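Local coordinates for conserved hypothetical protein VT76 (Thermotoga maritima, PDB 1RCU) that is of unknown function but belongs to the SLOG group of Rossmann-like proteins and probably binds a nucleotide or a nucleotide-derived ligand, at residues K24-V29 against A119-S124; G30-V35 against G64-V69; V85-D90 against Q109-V114; F113-N118 against A132-G137; G142-L147 against R172-H177. One frame throughout, in Å; residues are numbered along the deposited sequence.

Interaction 1: residues K24-V29 against A119-S124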
# COMPACT_ATOMS: atom_id res chain seq x y z
N LYS A 24 22.34 8.11 11.83
CA LYS A 24 21.08 8.21 12.57
C LYS A 24 20.04 8.98 11.77
O LYS A 24 20.29 10.08 11.28
CB LYS A 24 21.30 8.92 13.91
CG LYS A 24 20.26 8.59 14.95
CD LYS A 24 20.70 9.06 16.32
CE LYS A 24 20.52 7.98 17.38
NZ LYS A 24 21.10 8.41 18.69
N LYS A 25 18.85 8.39 11.64
CA LYS A 25 17.78 8.99 10.88
C LYS A 25 16.67 9.63 11.71
O LYS A 25 16.05 8.96 12.54
CB LYS A 25 17.13 7.93 9.99
CG LYS A 25 17.93 7.44 8.81
CD LYS A 25 17.05 6.52 7.98
CE LYS A 25 17.77 5.91 6.78
NZ LYS A 25 16.86 5.07 5.92
N VAL A 26 16.42 10.92 11.51
CA VAL A 26 15.32 11.54 12.23
C VAL A 26 14.27 12.01 11.23
O VAL A 26 14.58 12.62 10.20
CB VAL A 26 15.76 12.72 13.16
CG1 VAL A 26 17.16 12.47 13.68
CG2 VAL A 26 15.65 14.05 12.44
N VAL A 27 13.03 11.69 11.54
CA VAL A 27 11.90 12.06 10.72
C VAL A 27 11.24 13.28 11.38
O VAL A 27 11.04 13.28 12.60
CB VAL A 27 10.89 10.88 10.63
CG1 VAL A 27 9.52 11.37 10.23
CG2 VAL A 27 11.39 9.82 9.64
N VAL A 28 10.97 14.33 10.61
CA VAL A 28 10.31 15.50 11.16
C VAL A 28 8.99 15.68 10.43
O VAL A 28 8.92 15.58 9.20
CB VAL A 28 11.18 16.81 11.06
CG1 VAL A 28 12.59 16.56 11.58
CG2 VAL A 28 11.22 17.31 9.63
N VAL A 29 7.93 15.90 11.21
CA VAL A 29 6.59 16.09 10.67
C VAL A 29 6.01 17.40 11.19
O VAL A 29 6.41 17.90 12.24
CB VAL A 29 5.67 14.90 11.08
CG1 VAL A 29 6.25 13.59 10.58
CG2 VAL A 29 5.51 14.86 12.58
N ALA A 119 12.46 6.06 10.47
CA ALA A 119 12.84 6.85 11.62
C ALA A 119 13.41 6.11 12.81
O ALA A 119 12.97 5.02 13.16
CB ALA A 119 11.63 7.69 12.10
N ASP A 120 14.41 6.73 13.43
CA ASP A 120 15.00 6.20 14.65
C ASP A 120 14.34 7.06 15.72
O ASP A 120 14.28 6.68 16.90
CB ASP A 120 16.50 6.42 14.71
CG ASP A 120 17.25 5.53 13.74
OD1 ASP A 120 16.94 4.32 13.70
OD2 ASP A 120 18.15 6.03 13.02
N VAL A 121 13.86 8.22 15.29
CA VAL A 121 13.18 9.16 16.16
C VAL A 121 12.40 10.17 15.34
O VAL A 121 12.81 10.55 14.24
CB VAL A 121 14.19 9.90 17.08
CG1 VAL A 121 15.10 10.78 16.26
CG2 VAL A 121 13.43 10.72 18.11
N VAL A 122 11.24 10.58 15.87
CA VAL A 122 10.38 11.55 15.19
C VAL A 122 10.26 12.86 15.97
O VAL A 122 10.05 12.85 17.19
CB VAL A 122 8.95 10.98 15.02
CG1 VAL A 122 8.04 12.02 14.36
CG2 VAL A 122 9.01 9.70 14.20
N VAL A 123 10.42 13.98 15.27
CA VAL A 123 10.31 15.31 15.88
C VAL A 123 9.09 15.96 15.23
O VAL A 123 8.97 15.98 14.01
CB VAL A 123 11.56 16.16 15.59
CG1 VAL A 123 11.41 17.54 16.22
CG2 VAL A 123 12.78 15.46 16.13
N SER A 124 8.21 16.49 16.06
CA SER A 124 6.96 17.08 15.63
C SER A 124 6.86 18.60 15.83
O SER A 124 7.24 19.11 16.88
CB SER A 124 5.85 16.38 16.41
OG SER A 124 4.58 16.76 15.95
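The Asp-120 carboxylate is met at its rim by the backbone of Lys-25: OD2 accepts Lys-25 N at 2.8 Å on its anti side, the nitrogen lying 20° out of the carboxylate plane and the bond almost straight (170°). With CG anti to its carbonyl carbon (chi1 -72°), Asp-120 swings its acid beside its own backbone N, and that N in turn donates to Lys-25 O at 2.9 Å. One residue thus grips both polar backbone atoms of Lys-25 just before regular pairing begins. Val-27 N then donates to Val-121 O at 2.9 Å, Val-123 N to Val-27 O at 2.8 Å and Val-29 N to Val-123 O at 3.0 Å. On one sheet face Val-26 CG1 lies alongside Val-121 CG1 at 3.7 Å, with Val-28 and Val-123 next along; Leu-50 and Leu-54 of helix 44-56 cover this face. On the other, Val-27 CG2 presses on Ala-119 CB at 3.3 Å, a tight fit, and Val-29 CG2 meets Val-122 CG1 at 4.2 Å; helix 129-140 packs over Val-29 and Ser-124. Lys-25 NZ leaves the contact for Ala-101 O of the second subunit, and Ser-124 OG bonds Thr-155. Two buried, valine-rich parallel strands, the first strand of the chain set beside the fifth in the order 4-3-2-1-5-6-7, form the point where the sheet reverses its winding, the hallmark of a doubly wound Rossmann-like fold.

Interaction 2: residues G30-V35 against G64-V69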
# COMPACT_ATOMS: atom_id res chain seq x y z
N GLY A 30 5.05 17.96 10.46
CA GLY A 30 4.43 19.21 10.87
C GLY A 30 3.48 19.77 9.83
O GLY A 30 3.19 19.12 8.84
N TYR A 31 2.98 20.98 10.07
CA TYR A 31 2.04 21.64 9.15
C TYR A 31 2.48 21.61 7.71
O TYR A 31 3.68 21.63 7.42
CB TYR A 31 1.87 23.11 9.49
CG TYR A 31 1.23 23.47 10.80
CD1 TYR A 31 -0.14 23.22 11.04
CD2 TYR A 31 1.94 24.20 11.75
CE1 TYR A 31 -0.76 23.70 12.21
CE2 TYR A 31 1.34 24.68 12.90
CZ TYR A 31 0.00 24.44 13.13
OH TYR A 31 -0.54 24.93 14.29
N SER A 32 1.51 21.56 6.81
CA SER A 32 1.81 21.65 5.38
C SER A 32 1.19 23.00 5.03
O SER A 32 0.76 23.72 5.92
CB SER A 32 1.17 20.51 4.58
OG SER A 32 -0.24 20.48 4.73
N GLY A 33 1.16 23.36 3.75
CA GLY A 33 0.58 24.65 3.41
C GLY A 33 1.62 25.69 3.03
O GLY A 33 2.82 25.45 3.17
N PRO A 34 1.20 26.89 2.58
CA PRO A 34 2.21 27.88 2.21
C PRO A 34 3.13 28.32 3.34
O PRO A 34 2.71 28.69 4.43
CB PRO A 34 1.37 29.02 1.64
CG PRO A 34 0.21 29.01 2.55
CD PRO A 34 -0.12 27.52 2.69
N VAL A 35 4.42 28.28 3.03
CA VAL A 35 5.47 28.63 3.96
C VAL A 35 5.44 30.10 4.40
O VAL A 35 5.89 30.44 5.49
CB VAL A 35 6.84 28.26 3.32
CG1 VAL A 35 7.87 29.31 3.58
CG2 VAL A 35 7.30 26.93 3.87
N GLY A 64 7.81 14.43 4.93
CA GLY A 64 6.77 14.23 3.94
C GLY A 64 6.95 14.93 2.60
O GLY A 64 6.04 14.89 1.77
N GLY A 65 8.08 15.60 2.42
CA GLY A 65 8.42 16.27 1.17
C GLY A 65 7.64 17.45 0.62
O GLY A 65 8.07 18.04 -0.38
N ARG A 66 6.51 17.82 1.22
CA ARG A 66 5.71 18.93 0.70
C ARG A 66 6.24 20.30 1.14
O ARG A 66 7.44 20.50 1.32
CB ARG A 66 4.26 18.78 1.16
CG ARG A 66 3.66 17.40 1.00
CD ARG A 66 2.97 17.20 -0.35
NE ARG A 66 2.04 18.28 -0.72
CZ ARG A 66 1.04 18.75 0.03
NH1 ARG A 66 0.81 18.24 1.24
NH2 ARG A 66 0.27 19.72 -0.43
N ASP A 67 5.30 21.23 1.32
CA ASP A 67 5.61 22.59 1.75
C ASP A 67 5.58 22.72 3.29
O ASP A 67 5.96 21.79 4.01
CB ASP A 67 4.61 23.58 1.14
CG ASP A 67 3.15 23.08 1.22
OD1 ASP A 67 2.82 22.29 2.12
OD2 ASP A 67 2.34 23.51 0.37
N GLY A 68 5.14 23.88 3.76
CA GLY A 68 5.03 24.13 5.19
C GLY A 68 6.28 23.88 6.01
O GLY A 68 7.38 24.26 5.61
N VAL A 69 6.09 23.27 7.17
CA VAL A 69 7.21 22.95 8.06
C VAL A 69 8.25 22.09 7.34
O VAL A 69 9.45 22.28 7.51
CB VAL A 69 6.71 22.18 9.33
CG1 VAL A 69 7.86 21.43 10.00
CG2 VAL A 69 6.10 23.15 10.31
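A glycine-rich loop of sequence GGxxG leads into helix 68-79, and its Asp-67 and Gly-68 fasten the turn that follows strand 25-30. Asp-67 OD1 takes Gly-33 N in a short bond of 2.6 Å, approached from above the carboxylate, 58° out of its plane. The acid is brought under this N-H because CG sits between the backbone N and the carbonyl carbon (chi1 45°). The neighbouring Gly-33 O receives a weak bond from Gly-68 N at 2.9 Å. Further on, Val-69 N donates to Tyr-31 O, also 2.9 Å away, the donor tilted 33° from the carbonyl plane, while Val-69 CB rests 3.6 Å from the same oxygen. Glycines make this closeness possible: a CB on Gly-68 would run into Tyr-31 O and Ser-32 CA, and one on Gly-30 would strike Val-69 CG1. Val-35 CG2 approaches Gly-68 O at 3.2 Å. Ser-32 CB lies 3.5 Å from Asp-67 OD1 and also borders the guanidinium of Arg-66, whose NE forms a salt bridge with Glu-92; Arg-171 of the third subunit packs on Ser-32. Two loops at the C-terminal ends of neighbouring parallel strands, one of them glycine-rich and running into a helix, form the place where Rossmann-like proteins usually bind their ligand, consistent with a nucleotide or phosphate site here.

Interaction 3: residues V85-D90 against Q109-V114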
# COMPACT_ATOMS: atom_id res chain seq x y z
N VAL A 85 15.88 13.79 2.81
CA VAL A 85 15.13 12.97 1.86
C VAL A 85 13.62 13.09 2.05
O VAL A 85 13.11 12.97 3.16
CB VAL A 85 15.53 11.49 2.03
CG1 VAL A 85 14.63 10.60 1.16
CG2 VAL A 85 17.00 11.32 1.66
N GLY A 86 12.92 13.32 0.93
CA GLY A 86 11.48 13.45 0.98
C GLY A 86 10.73 12.23 0.48
O GLY A 86 11.08 11.64 -0.54
N ILE A 87 9.69 11.84 1.22
CA ILE A 87 8.85 10.70 0.86
C ILE A 87 7.55 11.38 0.42
O ILE A 87 6.83 11.93 1.24
CB ILE A 87 8.56 9.80 2.08
CG1 ILE A 87 9.87 9.37 2.74
CG2 ILE A 87 7.78 8.58 1.67
CD1 ILE A 87 10.65 8.36 1.97
N LEU A 88 7.29 11.33 -0.87
CA LEU A 88 6.12 11.99 -1.44
C LEU A 88 4.88 11.17 -1.67
O LEU A 88 4.95 10.01 -2.10
CB LEU A 88 6.50 12.63 -2.77
CG LEU A 88 7.49 13.78 -2.73
CD1 LEU A 88 8.22 13.88 -4.06
CD2 LEU A 88 6.75 15.08 -2.40
N PRO A 89 3.72 11.76 -1.36
CA PRO A 89 2.45 11.07 -1.56
C PRO A 89 2.25 11.12 -3.07
O PRO A 89 2.64 12.10 -3.71
CB PRO A 89 1.46 11.94 -0.80
CG PRO A 89 2.05 13.29 -0.87
CD PRO A 89 3.51 13.03 -0.64
N ASP A 90 1.69 10.06 -3.63
CA ASP A 90 1.46 9.98 -5.07
C ASP A 90 2.74 10.24 -5.84
O ASP A 90 3.83 9.90 -5.39
CB ASP A 90 0.40 10.99 -5.52
CG ASP A 90 -0.89 10.32 -5.97
OD1 ASP A 90 -1.73 9.96 -5.10
OD2 ASP A 90 -1.07 10.14 -7.19
N GLN A 109 -1.85 9.39 4.06
CA GLN A 109 -1.69 8.57 5.26
C GLN A 109 -0.75 7.38 5.11
O GLN A 109 0.13 7.16 5.95
CB GLN A 109 -3.07 8.11 5.75
CG GLN A 109 -3.81 9.18 6.53
CD GLN A 109 -4.03 10.46 5.75
OE1 GLN A 109 -4.78 10.49 4.77
NE2 GLN A 109 -3.36 11.54 6.18
N MSE A 110 -0.91 6.60 4.04
CA MSE A 110 -0.02 5.47 3.83
C MSE A 110 1.41 5.92 3.55
O MSE A 110 2.36 5.28 3.99
CB MSE A 110 -0.58 4.60 2.71
CG MSE A 110 -1.88 3.94 3.14
SE MSE A 110 -2.65 2.73 1.87
CE MSE A 110 -2.73 3.94 0.36
N ARG A 111 1.55 7.03 2.84
CA ARG A 111 2.86 7.60 2.55
C ARG A 111 3.54 7.88 3.90
O ARG A 111 4.74 7.68 4.07
CB ARG A 111 2.69 8.91 1.77
CG ARG A 111 3.95 9.71 1.48
CD ARG A 111 4.28 10.79 2.52
NE ARG A 111 3.08 11.30 3.16
CZ ARG A 111 2.76 12.58 3.26
NH1 ARG A 111 3.54 13.52 2.73
NH2 ARG A 111 1.64 12.92 3.89
N SER A 112 2.73 8.33 4.85
CA SER A 112 3.21 8.64 6.20
C SER A 112 3.75 7.40 6.90
O SER A 112 4.74 7.47 7.63
CB SER A 112 2.07 9.23 7.05
OG SER A 112 1.76 10.55 6.65
N PHE A 113 3.09 6.27 6.69
CA PHE A 113 3.56 5.07 7.33
C PHE A 113 4.84 4.53 6.75
O PHE A 113 5.61 3.90 7.46
CB PHE A 113 2.44 4.03 7.39
CG PHE A 113 1.46 4.33 8.48
CD1 PHE A 113 1.81 4.12 9.82
CD2 PHE A 113 0.26 4.95 8.19
CE1 PHE A 113 0.99 4.55 10.84
CE2 PHE A 113 -0.58 5.38 9.21
CZ PHE A 113 -0.21 5.18 10.54
N VAL A 114 5.11 4.80 5.47
CA VAL A 114 6.39 4.33 4.95
C VAL A 114 7.44 5.36 5.37
O VAL A 114 8.62 5.05 5.45
CB VAL A 114 6.40 4.13 3.40
CG1 VAL A 114 5.05 4.41 2.82
CG2 VAL A 114 7.47 4.99 2.77
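The main packing sets Pro-89 CG over one face of the Arg-111 guanidinium, 3.9 Å above the plane and offset toward the rim, and Pro-89 CD comes to 3.4 Å from NH1. The arginine is delivered there by a first torsion that puts CG anti to the backbone N (chi1 175°), followed by bends at chi2 and chi3 that fold the chain along the proline. Its aliphatic part packs on the backbone, Arg-111 CG lying 3.6 Å from Leu-88 C. Helix 108-116 thereby seats itself on the C-terminal end of strand 84-88, residues 85-88 and 109-114 running 145° apart, and covers one face of the Rossmann-like sheet. Among polar approaches, Ile-87 O sits at the guanidinium edge near its plane, though its nearest neighbour is Arg-111 CD at 3.1 Å; NH2 is hydrogen-bonded to Phe-108 O and NH1, weakly, to Gly-64 O. A leucine in place of Arg-111 would probably leave Phe-108 O without this donor and Pro-89 CG and CD without the flat group they lie against. The apolar kind is a single pair, Ile-87 CG2 slanting across Val-114 CG2 at 3.8 Å. Thr-104 of the second subunit packs on Val-114.

Interaction 4: residues F113-N118 against A132-G137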
# COMPACT_ATOMS: atom_id res chain seq x y z
N PHE A 113 3.09 6.27 6.69
CA PHE A 113 3.56 5.07 7.33
C PHE A 113 4.84 4.53 6.75
O PHE A 113 5.61 3.90 7.46
CB PHE A 113 2.44 4.03 7.39
CG PHE A 113 1.46 4.33 8.48
CD1 PHE A 113 1.81 4.12 9.82
CD2 PHE A 113 0.26 4.95 8.19
CE1 PHE A 113 0.99 4.55 10.84
CE2 PHE A 113 -0.58 5.38 9.21
CZ PHE A 113 -0.21 5.18 10.54
N VAL A 114 5.11 4.80 5.47
CA VAL A 114 6.39 4.33 4.95
C VAL A 114 7.44 5.36 5.37
O VAL A 114 8.62 5.05 5.45
CB VAL A 114 6.40 4.13 3.40
CG1 VAL A 114 5.05 4.41 2.82
CG2 VAL A 114 7.47 4.99 2.77
N LEU A 115 6.99 6.57 5.66
CA LEU A 115 7.87 7.64 6.10
C LEU A 115 8.36 7.30 7.51
O LEU A 115 9.54 7.46 7.83
CB LEU A 115 7.11 8.96 6.12
CG LEU A 115 7.76 10.33 6.31
CD1 LEU A 115 7.08 11.02 7.43
CD2 LEU A 115 9.25 10.21 6.55
N LEU A 116 7.43 6.83 8.34
CA LEU A 116 7.74 6.46 9.72
C LEU A 116 8.70 5.28 9.85
O LEU A 116 9.40 5.16 10.85
CB LEU A 116 6.46 6.16 10.49
CG LEU A 116 5.62 7.39 10.83
CD1 LEU A 116 4.25 6.92 11.35
CD2 LEU A 116 6.36 8.26 11.87
N ARG A 117 8.72 4.40 8.84
CA ARG A 117 9.60 3.24 8.87
C ARG A 117 11.04 3.70 8.76
O ARG A 117 11.97 2.97 9.07
CB ARG A 117 9.30 2.31 7.69
CG ARG A 117 7.88 1.76 7.64
CD ARG A 117 7.64 0.77 8.76
NE ARG A 117 6.33 0.14 8.69
CZ ARG A 117 5.92 -0.78 9.56
NH1 ARG A 117 6.72 -1.18 10.55
NH2 ARG A 117 4.70 -1.31 9.46
N ASN A 118 11.23 4.93 8.29
CA ASN A 118 12.57 5.45 8.12
C ASN A 118 13.03 6.30 9.30
O ASN A 118 13.91 7.14 9.15
CB ASN A 118 12.66 6.26 6.83
CG ASN A 118 12.60 5.39 5.60
OD1 ASN A 118 13.61 4.80 5.19
ND2 ASN A 118 11.42 5.29 5.00
N ALA A 132 -0.96 14.49 13.31
CA ALA A 132 -1.52 13.77 14.44
C ALA A 132 -1.45 12.27 14.17
O ALA A 132 -1.08 11.48 15.05
CB ALA A 132 -2.95 14.22 14.67
N ILE A 133 -1.82 11.88 12.96
CA ILE A 133 -1.81 10.49 12.55
C ILE A 133 -0.38 9.96 12.57
O ILE A 133 -0.14 8.80 12.95
CB ILE A 133 -2.39 10.32 11.12
CG1 ILE A 133 -3.88 10.65 11.14
CG2 ILE A 133 -2.15 8.91 10.61
CD1 ILE A 133 -4.53 10.68 9.78
N GLU A 134 0.57 10.81 12.17
CA GLU A 134 1.97 10.43 12.17
C GLU A 134 2.54 10.27 13.58
O GLU A 134 3.34 9.37 13.83
CB GLU A 134 2.80 11.45 11.37
CG GLU A 134 2.40 11.43 9.91
CD GLU A 134 2.98 12.56 9.10
OE1 GLU A 134 3.17 13.66 9.65
OE2 GLU A 134 3.22 12.35 7.90
N ILE A 135 2.13 11.14 14.50
CA ILE A 135 2.59 11.09 15.88
C ILE A 135 2.07 9.78 16.50
O ILE A 135 2.82 9.03 17.13
CB ILE A 135 2.06 12.33 16.69
CG1 ILE A 135 2.78 13.61 16.22
CG2 ILE A 135 2.27 12.11 18.18
CD1 ILE A 135 2.15 14.91 16.75
N LEU A 136 0.78 9.50 16.31
CA LEU A 136 0.17 8.28 16.85
C LEU A 136 0.76 7.04 16.18
O LEU A 136 1.01 6.02 16.85
CB LEU A 136 -1.35 8.31 16.67
CG LEU A 136 -2.19 8.83 17.86
CD1 LEU A 136 -1.68 10.17 18.35
CD2 LEU A 136 -3.65 8.94 17.45
N GLY A 137 0.98 7.15 14.87
CA GLY A 137 1.54 6.06 14.10
C GLY A 137 2.94 5.75 14.56
O GLY A 137 3.30 4.58 14.74
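Phe-113 and Leu-116 both set CG anti to the carbonyl carbon (chi1 -78° and -73°), which sends the phenyl ring and the isobutyl group off the last turns of helix 108-116 to meet helix 129-140. These two helices flank strand 121-125 in sequence and lie on the same face of the Rossmann-like sheet, so the contact is the lateral packing of neighbouring crossover helices. Phe-113 CE1 comes to 3.6 Å from Gly-137 CA, a distance that depends on glycine: a CB there would collide with CE1 and crowd Leu-116 CD1. From the same side of the ring plane, Ile-133 CG2 approaches CE2 obliquely at 4.1 Å, the two side chains crossing at about a right angle. Leu-116 drops CD1 onto the helix backbone, 3.6 Å from Glu-134 O and 3.7 Å from Gly-137 C, with CD2 also near Glu-134 O at 3.8 Å. The leucine thus spans one turn of the opposing helix and also touches Val-122 of the sheet below. Ile-133 and Glu-134 close a GGxxGTxxE run that resembles the PGGxGTxxE signature of LOG proteins. Gln-109 of the third subunit packs on Phe-113, and Leu-136 of that subunit on Ile-133, so these helices also belong to the assembly interface. Inside, Glu-134 OE2 is hydrogen-bonded to Ser-112 OG, and this same OE2 lies 4.1 Å from Leu-115 CD1.

Interaction 5: residues G142-L147 against R172-H177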
# COMPACT_ATOMS: atom_id res chain seq x y z
N GLY A 142 6.73 1.95 17.71
CA GLY A 142 7.86 1.92 18.62
C GLY A 142 8.94 2.97 18.36
O GLY A 142 10.09 2.82 18.76
N LYS A 143 8.55 4.05 17.69
CA LYS A 143 9.49 5.11 17.37
C LYS A 143 9.37 6.23 18.38
O LYS A 143 8.28 6.77 18.57
CB LYS A 143 9.20 5.68 15.98
CG LYS A 143 9.07 4.64 14.89
CD LYS A 143 10.40 3.94 14.67
CE LYS A 143 10.41 3.17 13.37
NZ LYS A 143 11.74 2.57 13.15
N PRO A 144 10.46 6.57 19.06
CA PRO A 144 10.36 7.66 20.03
C PRO A 144 10.01 8.94 19.31
O PRO A 144 10.52 9.22 18.22
CB PRO A 144 11.75 7.69 20.67
CG PRO A 144 12.62 7.13 19.59
CD PRO A 144 11.80 5.98 19.07
N VAL A 145 9.13 9.71 19.93
CA VAL A 145 8.66 10.97 19.41
C VAL A 145 9.07 12.09 20.35
O VAL A 145 9.01 11.96 21.58
CB VAL A 145 7.09 10.99 19.30
CG1 VAL A 145 6.62 12.37 18.85
CG2 VAL A 145 6.60 9.91 18.33
N ILE A 146 9.52 13.20 19.76
CA ILE A 146 9.88 14.36 20.53
C ILE A 146 8.98 15.49 20.04
O ILE A 146 9.05 15.88 18.88
CB ILE A 146 11.35 14.76 20.33
CG1 ILE A 146 12.25 13.61 20.79
CG2 ILE A 146 11.65 16.07 21.11
CD1 ILE A 146 13.71 13.80 20.43
N LEU A 147 8.10 15.97 20.91
CA LEU A 147 7.18 17.05 20.55
C LEU A 147 7.92 18.34 20.82
O LEU A 147 8.48 18.53 21.91
CB LEU A 147 5.91 17.01 21.42
CG LEU A 147 5.10 15.71 21.60
CD1 LEU A 147 3.94 15.93 22.58
CD2 LEU A 147 4.54 15.24 20.25
N ARG A 172 1.82 1.24 26.57
CA ARG A 172 3.00 2.07 26.74
C ARG A 172 4.15 1.67 25.81
O ARG A 172 5.28 1.49 26.25
CB ARG A 172 3.48 2.01 28.18
CG ARG A 172 2.51 2.56 29.19
CD ARG A 172 1.96 1.47 30.07
NE ARG A 172 0.87 1.96 30.92
CZ ARG A 172 1.02 2.86 31.88
NH1 ARG A 172 2.22 3.38 32.12
NH2 ARG A 172 -0.03 3.27 32.59
N ILE A 173 3.84 1.55 24.53
CA ILE A 173 4.82 1.13 23.54
C ILE A 173 6.15 1.88 23.60
O ILE A 173 7.20 1.25 23.68
CB ILE A 173 4.20 1.24 22.15
CG1 ILE A 173 2.88 0.47 22.16
CG2 ILE A 173 5.14 0.66 21.11
CD1 ILE A 173 2.03 0.62 20.89
N VAL A 174 6.13 3.21 23.56
CA VAL A 174 7.36 3.99 23.62
C VAL A 174 7.06 5.38 24.18
O VAL A 174 5.93 5.86 24.09
CB VAL A 174 8.04 4.11 22.22
CG1 VAL A 174 7.10 4.77 21.23
CG2 VAL A 174 9.34 4.88 22.33
N GLU A 175 8.05 6.02 24.79
CA GLU A 175 7.82 7.32 25.41
C GLU A 175 7.70 8.50 24.45
O GLU A 175 8.43 8.60 23.46
CB GLU A 175 8.93 7.62 26.43
CG GLU A 175 8.66 8.88 27.25
CD GLU A 175 9.81 9.30 28.17
OE1 GLU A 175 10.58 8.42 28.59
OE2 GLU A 175 9.92 10.51 28.48
N ILE A 176 6.77 9.39 24.74
CA ILE A 176 6.60 10.58 23.93
C ILE A 176 7.32 11.70 24.67
O ILE A 176 6.84 12.19 25.68
CB ILE A 176 5.13 10.98 23.80
CG1 ILE A 176 4.32 9.84 23.18
CG2 ILE A 176 5.02 12.24 22.96
CD1 ILE A 176 4.75 9.45 21.79
N HIS A 177 8.49 12.09 24.17
CA HIS A 177 9.24 13.16 24.82
C HIS A 177 8.70 14.55 24.44
O HIS A 177 8.03 14.74 23.41
CB HIS A 177 10.72 13.06 24.44
CG HIS A 177 11.34 11.74 24.76
ND1 HIS A 177 11.10 10.60 24.03
CD2 HIS A 177 12.16 11.37 25.77
CE1 HIS A 177 11.74 9.58 24.57
NE2 HIS A 177 12.40 10.02 25.62
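Ile-173 opens the contact by resting CG2 on Gly-142 CA at 3.9 Å, where the glycine ends helix 129-140 in a Schellman motif. Val-174 straddles the next turn of chain: CG1, between the backbone N and the carbonyl carbon (chi1 59°), lies 3.5 Å from Lys-143 O, while CG2 meets Pro-144 CA at 3.7 Å. Glu-175 adds little across the contact, but its CD covers one face of the His-177 ring. Ile-176 splits its carbons between two partners, CD1 against Val-145 CB at 3.7 Å and CG2 against Leu-147 CG, also at 3.7 Å. A serine in place of Leu-147 would probably open a gap beside Ile-176 CG2 and leave that methyl group poorly packed. His-177 carries the polar pairing: its N donates to Val-145 O at 2.6 Å, its O receives Leu-147 N at 2.8 Å in a nearly straight bond (174°), and ND1 adds a weak bond to Val-145 O, which lies near the ring plane. This parallel pairing closes the beta-alpha-beta unit on the outermost strand of the chain's sheet. Since the cross-segment hydrogen bonds all involve His-177, the parallel register is probably set there; before it side-chain packing, partly against backbone atoms, joins the segments.

Overall arrangement
Interactions 1, 3 and 4 are buried, whereas interactions 2 and 5 are only partly so. Interactions 1 and 5 pair parallel strands of the same sheet through backbone bonds, at its centre and at its last strand respectively, and Val-122 O to Ile-146 N probably ties them together. Interactions 3 and 4 share helix 108-116 and form no hydrogen bonds between their segments: one packs an arginine alongside a proline, the other packs two helices by apolar groups, and Ser-112 with Glu-134 links the two. Interaction 2 continues from the strand of interaction 1 into glycine-rich loops, depends on main-chain and carboxylate bonds, and lies about 23 Å from interaction 5, centre to centre.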